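Side-chain contacts in profilin-1A (Acanthamoeba castellanii, PDB 1ACF), which binds monomeric actin in a 1:1 complex, restraining or enhancing its polymerisation according to concentration, and also binds the phosphoinositide PIP2: residues T69-D73 and D74-Y78; A36-P39 and A40-T43. All blocks are in the same frame, centred on the assembly; numbering follows the deposited sequence.

Interaction 1: T69-D73 and D74-Y78; sequences TLRAD and DRSIY
R71 and Y78 lie side by side where the beta hairpin of strands 65-72 and 76-81 closes at the surface of the profilin sheet, a local contact between its two arms across the turn at 73-75. NE of R71 lies over one face of the Y78 ring near its rim, 4.1 Å from CE2 of Y78, and OH of Y78 lies over a face of the guanidinium, the two planes 10° apart. The arginine can reach along the ring because its chain is extended from CG to NE. At the guanidinium's edge, near its plane, NH2 of R71 makes a weak hydrogen bond to OG of S76 (3.4 Å). OE2 of E114, on helix 106-121, bonds to both that hydroxyl and the phenol of Y78, while NH2 of R71 faces it only as a long, weak ion pair. L70 and R71 both face Y78, a classic beta bulge: N of L70 gives to O of Y78, and N of Y78 to O of R71, both at 2.8 Å. Aspartate suits the turn because its short carboxylate reaches the amides just after it. With CG of D73 between the backbone N and the carbonyl carbon (chi1 61°), OD1 receives N of R75 at 2.9 Å on the anti lone pair, closing an Asx turn, and N of S76 at 2.8 Å from above the carboxylate plane. This double grip should fix the carboxylate's rotation. Away from the arginine-tyrosine face, CB of A72 meets CG1 of I77 at 3.6 Å, the small methyl fitting against an isoleucine that packs on L45, A48 and F49 of helix 39-50. R75 turns to E114 and D118, its side chain about 6 Å from that of K115, a site of actin binding.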
loop_
_atom_site.group_PDB
_atom_site.type_symbol
_atom_site.label_atom_id
_atom_site.label_comp_id
_atom_site.label_asym_id
_atom_site.label_seq_id
_atom_site.Cartn_x
_atom_site.Cartn_y
_atom_site.Cartn_z
ATOM N N THR A 69 -1.989 8.935 9.257
ATOM C CA THR A 69 -3.168 8.196 8.862
ATOM C C THR A 69 -4.405 9.037 8.568
ATOM O O THR A 69 -4.928 9.703 9.466
ATOM C CB THR A 69 -3.563 7.118 9.958
ATOM O OG1 THR A 69 -2.323 6.465 10.294
ATOM C CG2 THR A 69 -4.647 6.165 9.467
ATOM N N LEU A 70 -4.827 8.961 7.319
ATOM C CA LEU A 70 -6.020 9.663 6.853
ATOM C C LEU A 70 -7.286 8.781 7.116
ATOM O O LEU A 70 -8.277 9.313 7.604
ATOM C CB LEU A 70 -5.862 9.979 5.397
ATOM C CG LEU A 70 -5.393 11.228 4.758
ATOM C CD1 LEU A 70 -5.202 10.935 3.247
ATOM C CD2 LEU A 70 -6.424 12.332 4.944
ATOM N N ARG A 71 -7.208 7.521 6.784
ATOM C CA ARG A 71 -8.220 6.459 6.881
ATOM C C ARG A 71 -7.683 5.089 7.274
ATOM O O ARG A 71 -6.639 4.627 6.737
ATOM C CB ARG A 71 -8.950 6.488 5.517
ATOM C CG ARG A 71 -9.541 5.222 4.988
ATOM C CD ARG A 71 -10.535 5.382 3.889
ATOM N NE ARG A 71 -10.817 4.169 3.150
ATOM C CZ ARG A 71 -11.793 3.883 2.282
ATOM N NH1 ARG A 71 -12.821 4.695 2.024
ATOM N NH2 ARG A 71 -11.853 2.731 1.593
ATOM N N ALA A 72 -8.263 4.334 8.212
ATOM C CA ALA A 72 -7.877 2.999 8.672
ATOM C C ALA A 72 -9.117 2.153 9.107
ATOM O O ALA A 72 -9.890 2.468 10.023
ATOM C CB ALA A 72 -6.857 2.874 9.789
ATOM N N ASP A 73 -9.251 1.085 8.370
ATOM C CA ASP A 73 -10.308 0.053 8.505
ATOM C C ASP A 73 -9.686 -1.317 8.252
ATOM O O ASP A 73 -8.437 -1.437 8.259
ATOM C CB ASP A 73 -11.540 0.406 7.736
ATOM C CG ASP A 73 -11.512 0.590 6.269
ATOM O OD1 ASP A 73 -11.085 -0.298 5.521
ATOM O OD2 ASP A 73 -12.030 1.590 5.738
ATOM N N ASP A 74 -10.518 -2.275 8.022
ATOM C CA ASP A 74 -10.184 -3.695 7.804
ATOM C C ASP A 74 -9.727 -3.968 6.383
ATOM O O ASP A 74 -9.060 -4.975 6.132
ATOM C CB ASP A 74 -11.386 -4.592 8.190
ATOM C CG ASP A 74 -11.841 -4.291 9.612
ATOM O OD1 ASP A 74 -10.973 -4.303 10.523
ATOM O OD2 ASP A 74 -13.025 -3.997 9.804
ATOM N N ARG A 75 -10.091 -2.991 5.525
ATOM C CA ARG A 75 -9.655 -3.176 4.125
ATOM C C ARG A 75 -8.657 -2.129 3.654
ATOM O O ARG A 75 -7.736 -2.468 2.903
ATOM C CB ARG A 75 -10.855 -3.288 3.165
ATOM C CG ARG A 75 -10.427 -3.454 1.668
ATOM C CD ARG A 75 -11.387 -2.735 0.833
ATOM N NE ARG A 75 -11.248 -2.700 -0.536
ATOM C CZ ARG A 75 -11.475 -3.409 -1.622
ATOM N NH1 ARG A 75 -12.020 -4.619 -1.631
ATOM N NH2 ARG A 75 -11.199 -2.876 -2.837
ATOM N N SER A 76 -8.784 -0.894 4.098
ATOM C CA SER A 76 -7.965 0.218 3.627
ATOM C C SER A 76 -7.341 1.131 4.637
ATOM O O SER A 76 -8.145 1.724 5.375
ATOM C CB SER A 76 -8.970 1.152 2.874
ATOM O OG SER A 76 -9.315 0.492 1.661
ATOM N N ILE A 77 -6.036 1.320 4.512
ATOM C CA ILE A 77 -5.271 2.281 5.299
ATOM C C ILE A 77 -4.604 3.303 4.329
ATOM O O ILE A 77 -3.751 2.974 3.477
ATOM C CB ILE A 77 -4.192 1.673 6.234
ATOM C CG1 ILE A 77 -4.861 0.939 7.439
ATOM C CG2 ILE A 77 -3.219 2.826 6.784
ATOM C CD1 ILE A 77 -3.848 -0.066 8.112
ATOM N N TYR A 78 -4.981 4.544 4.515
ATOM C CA TYR A 78 -4.450 5.658 3.715
ATOM C C TYR A 78 -3.529 6.561 4.596
ATOM O O TYR A 78 -3.833 6.943 5.736
ATOM C CB TYR A 78 -5.572 6.444 3.065
ATOM C CG TYR A 78 -6.375 5.755 1.974
ATOM C CD1 TYR A 78 -6.251 4.412 1.618
ATOM C CD2 TYR A 78 -7.415 6.489 1.392
ATOM C CE1 TYR A 78 -7.103 3.829 0.680
ATOM C CE2 TYR A 78 -8.275 5.939 0.466
ATOM C CZ TYR A 78 -8.098 4.601 0.096
ATOM O OH TYR A 78 -8.966 4.137 -0.858
#

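Interaction 2: A36-P39 and A40-T43; sequences AVTP and AQGT
The backbone of T38-T43 bends from loop into the first turn of helix 39-50, with N of G42 bonded to O of T38 at 2.6 Å and N of T43 to O of P39 at 2.5 Å, the second bond nearly along the C=O axis. T38 is the N-cap residue. Its OG1 lies between the backbone N and the carbonyl carbon (chi1 73°), a setting that turns the hydroxyl in toward the helix, where it accepts a weak bond from N of Q41 (3.3 Å, N-H...O angle 157°). Threonine suits this place because its short, branched side chain carries an acceptor close to the main chain. The side chain of Q41 crosses T38 at a slant, CG passing 3.5 Å from OG1 of T38, while Q41 also packs on D61 and L62 of strand 60-62. On the buried side, CG1 of V37 lies against the bare backbone of G42, 3.7 Å from N of G42, and V37 too rests on L62, so an apolar valine fits here. P39, in the first turn, suits its place because its nitrogen has no hydrogen to offer and its ring restricts phi to a helical value (-53°). On the outer side, CG2 of T43 lies 3.4 Å from O of P39. Together, the threonine hydroxyl weakly bonded to an N-H three residues on and the proline that follows it are characteristic of a helix N-cap, here starting the helix that comes after strand 28-31 in the profilin fold.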
loop_
_atom_site.group_PDB
_atom_site.type_symbol
_atom_site.label_atom_id
_atom_site.label_comp_id
_atom_site.label_asym_id
_atom_site.label_seq_id
_atom_site.Cartn_x
_atom_site.Cartn_y
_atom_site.Cartn_z
ATOM N N ALA A 36 11.512 0.132 -0.855
ATOM C CA ALA A 36 11.726 -0.848 0.179
ATOM C C ALA A 36 10.906 -0.726 1.464
ATOM O O ALA A 36 11.155 0.145 2.313
ATOM C CB ALA A 36 13.220 -1.016 0.527
ATOM N N VAL A 37 9.970 -1.618 1.628
ATOM C CA VAL A 37 9.115 -1.737 2.825
ATOM C C VAL A 37 9.839 -2.779 3.710
ATOM O O VAL A 37 10.083 -3.918 3.287
ATOM C CB VAL A 37 7.669 -2.124 2.588
ATOM C CG1 VAL A 37 6.991 -2.480 3.909
ATOM C CG2 VAL A 37 6.867 -1.051 1.880
ATOM N N THR A 38 10.267 -2.342 4.879
ATOM C CA THR A 38 11.008 -3.357 5.689
ATOM C C THR A 38 10.024 -4.298 6.341
ATOM O O THR A 38 8.781 -4.029 6.379
ATOM C CB THR A 38 12.076 -2.638 6.585
ATOM O OG1 THR A 38 11.394 -1.957 7.664
ATOM C CG2 THR A 38 12.818 -1.593 5.703
ATOM N N PRO A 39 10.601 -5.397 6.824
ATOM C CA PRO A 39 9.827 -6.431 7.523
ATOM C C PRO A 39 9.023 -5.756 8.638
ATOM O O PRO A 39 7.795 -5.869 8.760
ATOM C CB PRO A 39 10.904 -7.319 8.152
ATOM C CG PRO A 39 12.063 -7.190 7.188
ATOM C CD PRO A 39 12.022 -5.706 6.809
ATOM N N ALA A 40 9.859 -5.121 9.438
ATOM C CA ALA A 40 9.412 -4.340 10.570
ATOM C C ALA A 40 8.283 -3.400 10.144
ATOM O O ALA A 40 7.239 -3.425 10.827
ATOM C CB ALA A 40 10.619 -3.603 11.144
ATOM N N GLN A 41 8.476 -2.643 9.076
ATOM C CA GLN A 41 7.470 -1.722 8.578
ATOM C C GLN A 41 6.216 -2.483 8.099
ATOM O O GLN A 41 5.137 -1.945 8.322
ATOM C CB GLN A 41 7.905 -0.888 7.368
ATOM C CG GLN A 41 8.731 0.316 7.787
ATOM C CD GLN A 41 9.525 0.874 6.631
ATOM O OE1 GLN A 41 10.154 1.942 6.748
ATOM N NE2 GLN A 41 9.486 0.120 5.548
ATOM N N GLY A 42 6.506 -3.572 7.451
ATOM C CA GLY A 42 5.543 -4.520 6.882
ATOM C C GLY A 42 4.668 -5.172 7.939
ATOM O O GLY A 42 3.441 -5.181 7.764
ATOM N N THR A 43 5.299 -5.667 9.010
ATOM C CA THR A 43 4.565 -6.321 10.112
ATOM C C THR A 43 3.675 -5.296 10.839
ATOM O O THR A 43 2.536 -5.625 11.306
ATOM C CB THR A 43 5.280 -7.330 11.062
ATOM O OG1 THR A 43 5.981 -6.671 12.145
ATOM C CG2 THR A 43 6.219 -8.368 10.411
#

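How the interactions relate
Both interactions are local, but they sit on different elements, their centres about 17 Å apart and their nearest atoms about 9 Å apart. Interaction 1 is a surface contact that closes a hairpin of the sheet; interaction 2 is partly buried and starts a helix. The chemistry follows: in the hairpin R75, S76 and Y78 find polar partners on helix 106-121, whereas the helix start relies on backbone bonds, one hydroxyl and small apolar groups. Both use a side-chain acceptor for amides that follow it, a carboxylate firmly in the turn and a hydroxyl only weakly at the helix start. Helix 39-50 ties them loosely, since I77 of interaction 1 packs on it further along.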